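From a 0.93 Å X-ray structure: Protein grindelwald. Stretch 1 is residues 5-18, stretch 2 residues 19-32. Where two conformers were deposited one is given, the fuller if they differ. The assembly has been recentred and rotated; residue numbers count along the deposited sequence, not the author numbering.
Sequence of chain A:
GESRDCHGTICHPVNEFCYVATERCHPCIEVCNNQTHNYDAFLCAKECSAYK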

ATOM      1  N   ASP A   5      -0.228 -11.373  -8.488  1.00  8.94           N
ATOM      2  CA  ASP A   5      -0.140 -10.291  -7.506  1.00  7.88           C
ATOM      3  C   ASP A   5       0.193 -10.901  -6.168  1.00  7.19           C
ATOM      4  O   ASP A   5      -0.591 -11.707  -5.620  1.00  7.86           O
ATOM      5  N   CYS A   6       1.341 -10.525  -5.607  1.00  6.85           N
ATOM      6  CA  CYS A   6       1.734 -10.958  -4.276  1.00  6.88           C
ATOM      7  C   CYS A   6       1.722 -12.490  -4.133  1.00  6.02           C
ATOM      8  O   CYS A   6       1.482 -13.008  -3.041  1.00  6.73           O
ATOM      9  N   HIS A   7       2.012 -13.198  -5.235  1.00  6.52           N
ATOM     10  CA  HIS A   7       2.101 -14.648  -5.185  1.00  6.64           C
ATOM     11  C   HIS A   7       0.805 -15.269  -4.652  1.00  6.64           C
ATOM     12  O   HIS A   7       0.804 -16.347  -4.068  1.00  7.64           O
ATOM     13  N   GLY A   8      -0.339 -14.601  -4.907  1.00  6.78           N
ATOM     14  CA  GLY A   8      -1.639 -15.057  -4.458  1.00  7.76           C
ATOM     15  C   GLY A   8      -2.074 -14.637  -3.088  1.00  6.93           C
ATOM     16  O   GLY A   8      -3.212 -14.871  -2.698  1.00  7.80           O
ATOM     17  N   THR A   9      -1.181 -14.018  -2.302  1.00  6.72           N
ATOM     18  CA  THR A   9      -1.560 -13.554  -0.981  1.00  6.81           C
ATOM     19  C   THR A   9      -2.575 -12.416  -1.092  1.00  6.99           C
ATOM     20  O   THR A   9      -2.451 -11.539  -1.914  1.00  8.48           O
ATOM     21  N   ILE A  10      -3.563 -12.488  -0.173  1.00  7.52           N
ATOM     22  CA  ILE A  10      -4.529 -11.410   0.001  0.50  7.79           C
ATOM     23  C   ILE A  10      -4.147 -10.666   1.255  1.00  7.06           C
ATOM     24  O   ILE A  10      -4.106 -11.210   2.356  1.00  8.53           O
ATOM     25  N   CYS A  11      -3.819  -9.400   1.093  1.00  7.36           N
ATOM     26  CA  CYS A  11      -3.336  -8.525   2.153  1.00  8.03           C
ATOM     27  C   CYS A  11      -4.522  -7.980   2.974  1.00  7.69           C
ATOM     28  O   CYS A  11      -5.682  -8.156   2.605  1.00  8.93           O
ATOM     29  N   HIS A  12      -4.223  -7.308   4.078  1.00  8.03           N
ATOM     30  CA  HIS A  12      -5.303  -6.650   4.818  1.00  8.16           C
ATOM     31  C   HIS A  12      -5.953  -5.614   3.908  1.00  7.84           C
ATOM     32  O   HIS A  12      -5.252  -4.820   3.306  1.00  9.23           O
ATOM     33  N   PRO A  13      -7.266  -5.580   3.795  1.00  9.16           N
ATOM     34  CA  PRO A  13      -7.890  -4.689   2.793  1.00 10.60           C
ATOM     35  C   PRO A  13      -7.774  -3.217   3.115  1.00  9.41           C
ATOM     36  O   PRO A  13      -7.892  -2.397   2.201  1.00 12.50           O
ATOM     37  N   VAL A  14      -7.593  -2.866   4.370  1.00  9.01           N
ATOM     38  CA  VAL A  14      -7.490  -1.442   4.760  1.00 10.13           C
ATOM     39  C   VAL A  14      -6.098  -1.079   5.082  1.00  9.59           C
ATOM     40  O   VAL A  14      -5.520  -0.021   4.710  1.00 12.25           O
ATOM     41  N   ASN A  15      -5.379  -1.912   5.839  1.00  8.72           N
ATOM     42  CA  ASN A  15      -4.102  -1.553   6.401  1.00  9.16           C
ATOM     43  C   ASN A  15      -2.941  -1.783   5.451  1.00  7.80           C
ATOM     44  O   ASN A  15      -1.862  -1.279   5.728  1.00  8.94           O
ATOM     45  N   GLU A  16      -3.169  -2.564   4.407  1.00  7.16           N
ATOM     46  CA  GLU A  16      -2.096  -2.955   3.496  1.00  7.05           C
ATOM     47  C   GLU A  16      -2.552  -2.822   2.064  1.00  6.35           C
ATOM     48  O   GLU A  16      -3.735  -2.689   1.775  1.00  7.25           O
ATOM     49  N   PHE A  17      -1.564  -2.944   1.168  1.00  6.56           N
ATOM     50  CA  PHE A  17      -1.841  -3.138  -0.241  1.00  6.88           C
ATOM     51  C   PHE A  17      -0.781  -4.103  -0.783  1.00  6.41           C
ATOM     52  O   PHE A  17       0.312  -4.188  -0.278  1.00  7.18           O
ATOM     53  N   CYS A  18      -1.139  -4.775  -1.879  1.00  7.00           N
ATOM     54  CA  CYS A  18      -0.166  -5.587  -2.596  1.00  7.09           C
ATOM     55  C   CYS A  18       0.671  -4.665  -3.453  1.00  6.84           C
ATOM     56  O   CYS A  18       0.167  -4.052  -4.395  1.00  7.86           O
ATOM     57  N   TYR A  19       1.957  -4.555  -3.109  1.00  6.75           N
ATOM     58  CA  TYR A  19       2.898  -3.691  -3.828  1.00  7.01           C
ATOM     59  C   TYR A  19       3.533  -4.558  -4.919  1.00  6.60           C
ATOM     60  O   TYR A  19       4.351  -5.427  -4.633  1.00  7.34           O
ATOM     61  N   VAL A  20       3.169  -4.302  -6.181  1.00  7.69           N
ATOM     62  CA  VAL A  20       3.651  -5.307  -7.158  0.50  7.67           C
ATOM     63  C   VAL A  20       5.112  -5.114  -7.461  1.00  6.81           C
ATOM     64  O   VAL A  20       5.708  -6.060  -7.974  1.00  7.34           O
ATOM     65  N   ALA A  21       5.766  -4.004  -7.066  1.00  6.76           N
ATOM     66  CA  ALA A  21       7.226  -3.937  -7.262  1.00  7.16           C
ATOM     67  C   ALA A  21       7.908  -5.085  -6.556  1.00  7.17           C
ATOM     68  O   ALA A  21       8.836  -5.710  -7.110  1.00  8.67           O
ATOM     69  N   THR A  22       7.511  -5.375  -5.322  1.00  7.05           N
ATOM     70  CA  THR A  22       8.090  -6.439  -4.534  1.00  7.49           C
ATOM     71  C   THR A  22       7.244  -7.718  -4.546  1.00  6.72           C
ATOM     72  O   THR A  22       7.737  -8.767  -4.069  1.00  7.56           O
ATOM     73  N   GLU A  23       6.006  -7.608  -4.993  1.00  6.21           N
ATOM     74  CA  GLU A  23       4.999  -8.667  -4.876  1.00  6.42           C
ATOM     75  C   GLU A  23       4.865  -9.112  -3.404  1.00  6.30           C
ATOM     76  O   GLU A  23       4.697 -10.308  -3.105  1.00  7.61           O
ATOM     77  N   ARG A  24       4.871  -8.110  -2.507  1.00  6.37           N
ATOM     78  CA  ARG A  24       4.617  -8.333  -1.098  1.00  7.02           C
ATOM     79  C   ARG A  24       3.548  -7.334  -0.619  1.00  6.40           C
ATOM     80  O   ARG A  24       3.391  -6.252  -1.185  1.00  6.84           O
ATOM     81  N   CYS A  25       2.902  -7.682   0.470  1.00  6.75           N
ATOM     82  CA  CYS A  25       2.013  -6.737   1.155  1.00  7.34           C
ATOM     83  C   CYS A  25       2.812  -5.637   1.841  1.00  7.60           C
ATOM     84  O   CYS A  25       3.808  -5.947   2.484  1.00 13.12           O
ATOM     85  N   HIS A  26       2.390  -4.425   1.705  1.00  7.32           N
ATOM     86  CA  HIS A  26       3.095  -3.287   2.319  0.55  8.11           C
ATOM     87  C   HIS A  26       2.054  -2.435   3.047  1.00  7.33           C
ATOM     88  O   HIS A  26       0.882  -2.361   2.691  1.00  7.31           O
ATOM     89  N   PRO A  27       2.507  -1.737   4.088  1.00  8.47           N
ATOM     90  CA  PRO A  27       1.556  -0.915   4.891  1.00  8.33           C
ATOM     91  C   PRO A  27       1.097   0.325   4.161  1.00  7.85           C
ATOM     92  O   PRO A  27       1.886   1.110   3.659  1.00 11.08           O
ATOM     93  N   CYS A  28      -0.223   0.556   4.219  1.00  7.19           N
ATOM     94  CA  CYS A  28      -0.788   1.767   3.653  1.00  8.26           C
ATOM     95  C   CYS A  28      -0.340   3.025   4.400  1.00  9.49           C
ATOM     96  O   CYS A  28      -0.173   4.066   3.795  1.00 12.54           O
ATOM     97  N   ILE A  29      -0.188   2.928   5.734  1.00 11.35           N
ATOM     98  CA  ILE A  29       0.120   4.132   6.478  1.00 15.43           C
ATOM     99  C   ILE A  29       1.415   4.717   5.983  1.00 16.65           C
ATOM    100  O   ILE A  29       1.677   5.942   5.924  1.00 23.37           O
ATOM    101  N   GLU A  30       2.355   3.887   5.636  1.00 15.99           N
ATOM    102  CA  GLU A  30       3.646   4.336   5.182  1.00 19.32           C
ATOM    103  C   GLU A  30       3.565   5.100   3.889  1.00 16.08           C
ATOM    104  O   GLU A  30       4.149   6.186   3.772  1.00 21.10           O
ATOM    105  N   VAL A  31       2.851   4.572   2.896  1.00 12.60           N
ATOM    106  CA  VAL A  31       2.749   5.220   1.593  0.52 11.49           C
ATOM    107  C   VAL A  31       1.909   6.486   1.613  1.00  8.78           C
ATOM    108  O   VAL A  31       2.086   7.361   0.738  1.00  9.55           O
ATOM    109  N   CYS A  32       0.989   6.558   2.584  1.00  8.27           N
ATOM    110  CA  CYS A  32       0.077   7.722   2.648  1.00  7.66           C
ATOM    111  C   CYS A  32       0.547   8.843   3.571  1.00  7.18           C
ATOM    112  O   CYS A  32       0.060   9.959   3.398  1.00  8.05           O
TER

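The two stretches form a small disulfide-rich fold in which strand 16-18 runs antiparallel to strand 24-27, and the loop before it adds contacts of its own. Asp5 starts at the margin. Its CA-to-CB bond points away, but the m rotamer brings OD1 back to 3.6 Å from CG1 of Val20. OD1 of Asp5 also lies 4.4 Å from OE1 of Glu23, a close approach of like charges at an exposed site.

Cys6 is buried. Its amide is held by the carboxylate of Glu23, with Cys6 N donating to Glu23 OE1 at 2.7 Å and nearly linear; the m, m rotamer of Glu23 folds its chain back to make this possible. On the same residue pair, a water donates to both Cys6 O and Glu23 O, at 3.0 Å each, so the two backbones are joined by a bridge as well. The m side chain of Cys6 carries SG to 2.1 Å from SG of Cys18, a disulfide within stretch 1, and the same sulfur lies 3.4 Å from C of Arg24, packing against the opposing backbone.

His7, also m, turns its flat ring so that CD2 sits 3.5 Å from Glu23 O, which lies at the ring edge, where a polarised C-H suits a carbonyl, and 3.4 Å from NH1 of Arg24. Gly8 makes no contact across; its backbone angles would jam a CB against the preceding carbonyl. Thr9 points toward stretch 2, and its methyl CG2 offers an apolar surface to SG of Cys25, 3.6 Å away. That sulfur is the partner of Cys11, whose CB also points toward stretch 2: both cysteines are m, and Cys11 SG to Cys25 SG at 2.0 Å, with chi3 of -86°, is the disulfide that crosses between the stretches.

Ile10, His12 and Pro13 stay clear of stretch 2, though His12 braces its own loop: ND1 accepts from Val14 N at 3.0 Å. Asn15 points its side chain away and contributes its carbonyl instead, Asn15 O accepting from Cys28 N at 2.9 Å at the start of the helix and from a water at 2.7 Å that in turn accepts from Ile29 N at 2.9 Å.

Glu16 is m, t, long enough for OE1 to accept from His12 N at 2.9 Å, while a water donates to OE2 at 2.8 Å and weakly to Cys25 O at 3.3 Å.

Phe17 is the hydrophobic centre, and an apolar ring suits this buried site. In the p rotamer its end reaches CG1 of Val31 from CE1 (3.8 Å), SG of Cys28 from CD1 (4.0 Å) and CB of Tyr19 from CE2 (3.7 Å). The Phe17 and Tyr19 rings are oblique, centroids 5.8 Å apart and planes at 58°. Phe17 N donates to His26 O and His26 N donates to Phe17 O, each at 2.9 Å.

Phe17 and His26 share one face of the sheet, Cys18 (t) and Cys25 the other. Besides its disulfide, Cys18 SG approaches CG1 of Val20 at 4.3 Å, and a water donating to Cys18 O (2.8 Å) accepts from Val20 N (2.9 Å), securing the turn.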

ATOM      1  CB  ASP A   5      -1.442  -9.534  -7.369  1.00  9.86           C
ATOM      2  CG  ASP A   5      -1.679  -8.529  -8.405  1.00 12.34           C
ATOM      3  OD1 ASP A   5      -0.911  -8.291  -9.339  1.00 12.65           O
ATOM      4  OD2 ASP A   5      -2.729  -7.801  -8.270  1.00 23.99           O
ATOM      5  CB  CYS A   6       0.930 -10.290  -3.180  1.00  8.09           C
ATOM      6  SG  CYS A   6       1.452  -8.539  -3.045  1.00  8.85           S
ATOM      7  CB  HIS A   7       3.281 -15.141  -4.358  1.00  7.32           C
ATOM      8  CG  HIS A   7       4.598 -14.656  -4.801  1.00  7.37           C
ATOM      9  ND1 HIS A   7       5.441 -15.350  -5.621  1.00  7.82           N
ATOM     10  CD2 HIS A   7       5.263 -13.500  -4.542  1.00  8.13           C
ATOM     11  CE1 HIS A   7       6.551 -14.672  -5.832  1.00  8.74           C
ATOM     12  NE2 HIS A   7       6.468 -13.502  -5.181  1.00  9.16           N
ATOM     13  CB  THR A   9      -0.305 -13.063  -0.224  1.00  7.08           C
ATOM     14  OG1 THR A   9       0.444 -14.220   0.202  1.00  8.38           O
ATOM     15  CG2 THR A   9      -0.640 -12.256   1.011  1.00  8.20           C
ATOM     16  CB  ILE A  10      -5.971 -11.958   0.036  0.50  9.15           C
ATOM     17  CG1 ILE A  10      -6.367 -12.661  -1.271  0.50 11.95           C
ATOM     18  CG2 ILE A  10      -6.961 -10.846   0.381  0.50 14.77           C
ATOM     19  CD1 ILE A  10      -6.095 -11.825  -2.515  0.50 16.09           C
ATOM     20  CB  CYS A  11      -2.550  -7.340   1.563  1.00 10.00           C
ATOM     21  SG  CYS A  11      -1.229  -7.799   0.364  1.00  9.34           S
ATOM     22  CB  HIS A  12      -4.738  -5.961   6.074  1.00  9.12           C
ATOM     23  CG  HIS A  12      -5.756  -5.518   7.025  1.00 10.02           C
ATOM     24  ND1 HIS A  12      -6.615  -4.430   6.798  1.00 10.04           N
ATOM     25  CD2 HIS A  12      -6.057  -6.030   8.251  1.00 12.64           C
ATOM     26  CE1 HIS A  12      -7.389  -4.335   7.857  1.00 12.80           C
ATOM     27  NE2 HIS A  12      -7.071  -5.279   8.748  1.00 14.32           N
ATOM     28  CB  PRO A  13      -9.381  -5.109   2.801  1.00 14.84           C
ATOM     29  CG  PRO A  13      -9.567  -5.788   4.116  1.00 16.35           C
ATOM     30  CD  PRO A  13      -8.257  -6.508   4.466  1.00 13.34           C
ATOM     31  CB  VAL A  14      -8.435  -1.168   5.956  1.00 10.92           C
ATOM     32  CG1 VAL A  14      -8.240   0.280   6.439  1.00 15.92           C
ATOM     33  CG2 VAL A  14      -9.874  -1.431   5.551  1.00 12.60           C
ATOM     34  CB  ASN A  15      -3.814  -2.355   7.698  1.00 11.98           C
ATOM     35  CG  ASN A  15      -4.765  -2.010   8.774  1.00 15.20           C
ATOM     36  OD1 ASN A  15      -5.445  -0.987   8.767  1.00 19.71           O
ATOM     37  ND2 ASN A  15      -4.817  -2.900   9.765  1.00 22.61           N
ATOM     38  CB  GLU A  16      -1.696  -4.421   3.766  1.00  7.47           C
ATOM     39  CG  GLU A  16      -1.057  -4.651   5.122  1.00  8.50           C
ATOM     40  CD  GLU A  16      -0.761  -6.122   5.353  1.00  9.63           C
ATOM     41  OE1 GLU A  16      -1.444  -7.001   4.852  1.00 10.19           O
ATOM     42  OE2 GLU A  16       0.280  -6.414   5.997  1.00 17.18           O
ATOM     43  CB  PHE A  17      -1.879  -1.856  -1.061  1.00  7.42           C
ATOM     44  CG  PHE A  17      -0.533  -1.158  -1.195  1.00  7.74           C
ATOM     45  CD1 PHE A  17       0.038  -0.492  -0.104  1.00  8.76           C
ATOM     46  CD2 PHE A  17       0.131  -1.174  -2.400  1.00  9.47           C
ATOM     47  CE1 PHE A  17       1.279   0.130  -0.248  1.00 10.98           C
ATOM     48  CE2 PHE A  17       1.351  -0.541  -2.517  1.00 11.17           C
ATOM     49  CZ  PHE A  17       1.936   0.118  -1.452  1.00 11.88           C
ATOM     50  CB  CYS A  18      -0.888  -6.629  -3.421  1.00  8.55           C
ATOM     51  SG  CYS A  18       0.313  -7.552  -4.464  1.00  9.43           S
ATOM     52  CB  TYR A  19       3.957  -3.163  -2.889  1.00  7.62           C
ATOM     53  CG  TYR A  19       4.924  -2.177  -3.468  1.00  7.96           C
ATOM     54  CD1 TYR A  19       4.603  -1.298  -4.479  1.00  8.20           C
ATOM     55  CD2 TYR A  19       6.195  -2.084  -2.914  1.00 10.02           C
ATOM     56  CE1 TYR A  19       5.515  -0.351  -4.980  1.00  8.90           C
ATOM     57  CE2 TYR A  19       7.122  -1.163  -3.387  1.00 11.14           C
ATOM     58  CZ  TYR A  19       6.798  -0.302  -4.412  1.00 10.59           C
ATOM     59  OH  TYR A  19       7.715   0.591  -4.844  1.00 13.70           O
ATOM     60  CB  VAL A  20       2.810  -5.294  -8.428  0.50  7.75           C
ATOM     61  CG1 VAL A  20       1.376  -5.724  -8.161  0.50  7.91           C
ATOM     62  CG2 VAL A  20       2.812  -3.914  -9.033  0.50  6.72           C
ATOM     63  CB  ALA A  21       7.753  -2.608  -6.737  1.00  8.95           C
ATOM     64  CB  THR A  22       8.253  -5.959  -3.050  1.00  9.20           C
ATOM     65  OG1 THR A  22       6.951  -5.616  -2.611  1.00  9.07           O
ATOM     66  CG2 THR A  22       9.228  -4.797  -2.955  1.00 12.13           C
ATOM     67  CB  GLU A  23       5.244  -9.823  -5.839  1.00  7.09           C
ATOM     68  CG  GLU A  23       5.205  -9.384  -7.302  1.00  6.74           C
ATOM     69  CD  GLU A  23       3.846  -9.027  -7.899  1.00  6.67           C
ATOM     70  OE1 GLU A  23       2.860  -8.850  -7.146  1.00  6.92           O
ATOM     71  OE2 GLU A  23       3.779  -8.885  -9.152  1.00  7.65           O
ATOM     72  CB  ARG A  24       5.881  -8.111  -0.275  1.00  9.70           C
ATOM     73  CG  ARG A  24       7.036  -9.041  -0.623  1.00 12.49           C
ATOM     74  CD  ARG A  24       6.864 -10.409  -0.006  1.00 24.23           C
ATOM     75  NE  ARG A  24       7.901 -11.349  -0.371  1.00 28.27           N
ATOM     76  CZ  ARG A  24       8.210 -12.176  -1.329  1.00 28.93           C
ATOM     77  NH1 ARG A  24       7.200 -12.880  -1.858  1.00 59.97           N
ATOM     78  NH2 ARG A  24       9.407 -12.382  -1.862  1.00 49.53           N
ATOM     79  CB  CYS A  25       1.153  -7.452   2.187  1.00  8.30           C
ATOM     80  SG  CYS A  25       0.128  -8.791   1.520  1.00  9.29           S
ATOM     81  CB  HIS A  26       3.849  -2.394   1.335  0.55  9.33           C
ATOM     82  CG  HIS A  26       5.153  -2.983   0.868  0.55  9.24           C
ATOM     83  ND1 HIS A  26       6.384  -2.417   1.019  0.55 14.01           N
ATOM     84  CD2 HIS A  26       5.394  -4.137   0.177  0.55  9.54           C
ATOM     85  CE1 HIS A  26       7.260  -3.213   0.482  0.55 14.62           C
ATOM     86  NE2 HIS A  26       6.719  -4.313  -0.077  0.55 10.44           N
ATOM     87  CB  PRO A  27       2.332  -0.553   6.157  1.00 11.07           C
ATOM     88  CG  PRO A  27       3.694  -1.043   5.966  1.00 18.75           C
ATOM     89  CD  PRO A  27       3.830  -1.799   4.724  1.00 11.35           C
ATOM     90  CB  CYS A  28      -2.311   1.698   3.629  1.00  9.36           C
ATOM     91  SG  CYS A  28      -2.946   0.714   2.238  1.00  9.08           S
ATOM     92  CB  ILE A  29       0.170   3.863   7.969  1.00 20.19           C
ATOM     93  CG1 ILE A  29       0.135   5.182   8.784  1.00 28.71           C
ATOM     94  CG2 ILE A  29       1.376   3.033   8.370  1.00 19.98           C
ATOM     95  CD1 ILE A  29       0.147   4.903  10.290  1.00 42.89           C
ATOM     96  CB  GLU A  30       4.643   3.135   5.061  1.00 21.88           C
ATOM     97  CG  GLU A  30       4.943   2.689   6.482  1.00 27.40           C
ATOM     98  CD  GLU A  30       6.113   1.718   6.521  1.00 36.98           C
ATOM     99  OE1 GLU A  30       6.676   1.500   5.426  1.00 40.26           O
ATOM    100  OE2 GLU A  30       6.382   1.245   7.629  1.00 44.64           O
ATOM    101  CB  VAL A  31       2.291   4.105   0.623  0.52 13.19           C
ATOM    102  CG1 VAL A  31       0.810   3.814   0.732  0.52 14.69           C
ATOM    103  CG2 VAL A  31       2.713   4.525  -0.768  0.52 14.59           C
ATOM    104  CB  CYS A  32      -1.291   7.256   3.121  1.00  8.33           C
ATOM    105  SG  CYS A  32      -2.191   6.327   1.827  1.00  9.30           S
TER
HETATM  106  O   HOH W   1       3.447 -11.987  -1.010  1.00 22.89           O
HETATM  107  O   HOH W   2      -1.042   0.698   7.444  1.00 14.82           O
HETATM  108  O   HOH W   3       2.549  -4.939   5.344  1.00 27.81           O
HETATM  109  O   HOH W   4       1.204  -2.116  -6.183  1.00 10.65           O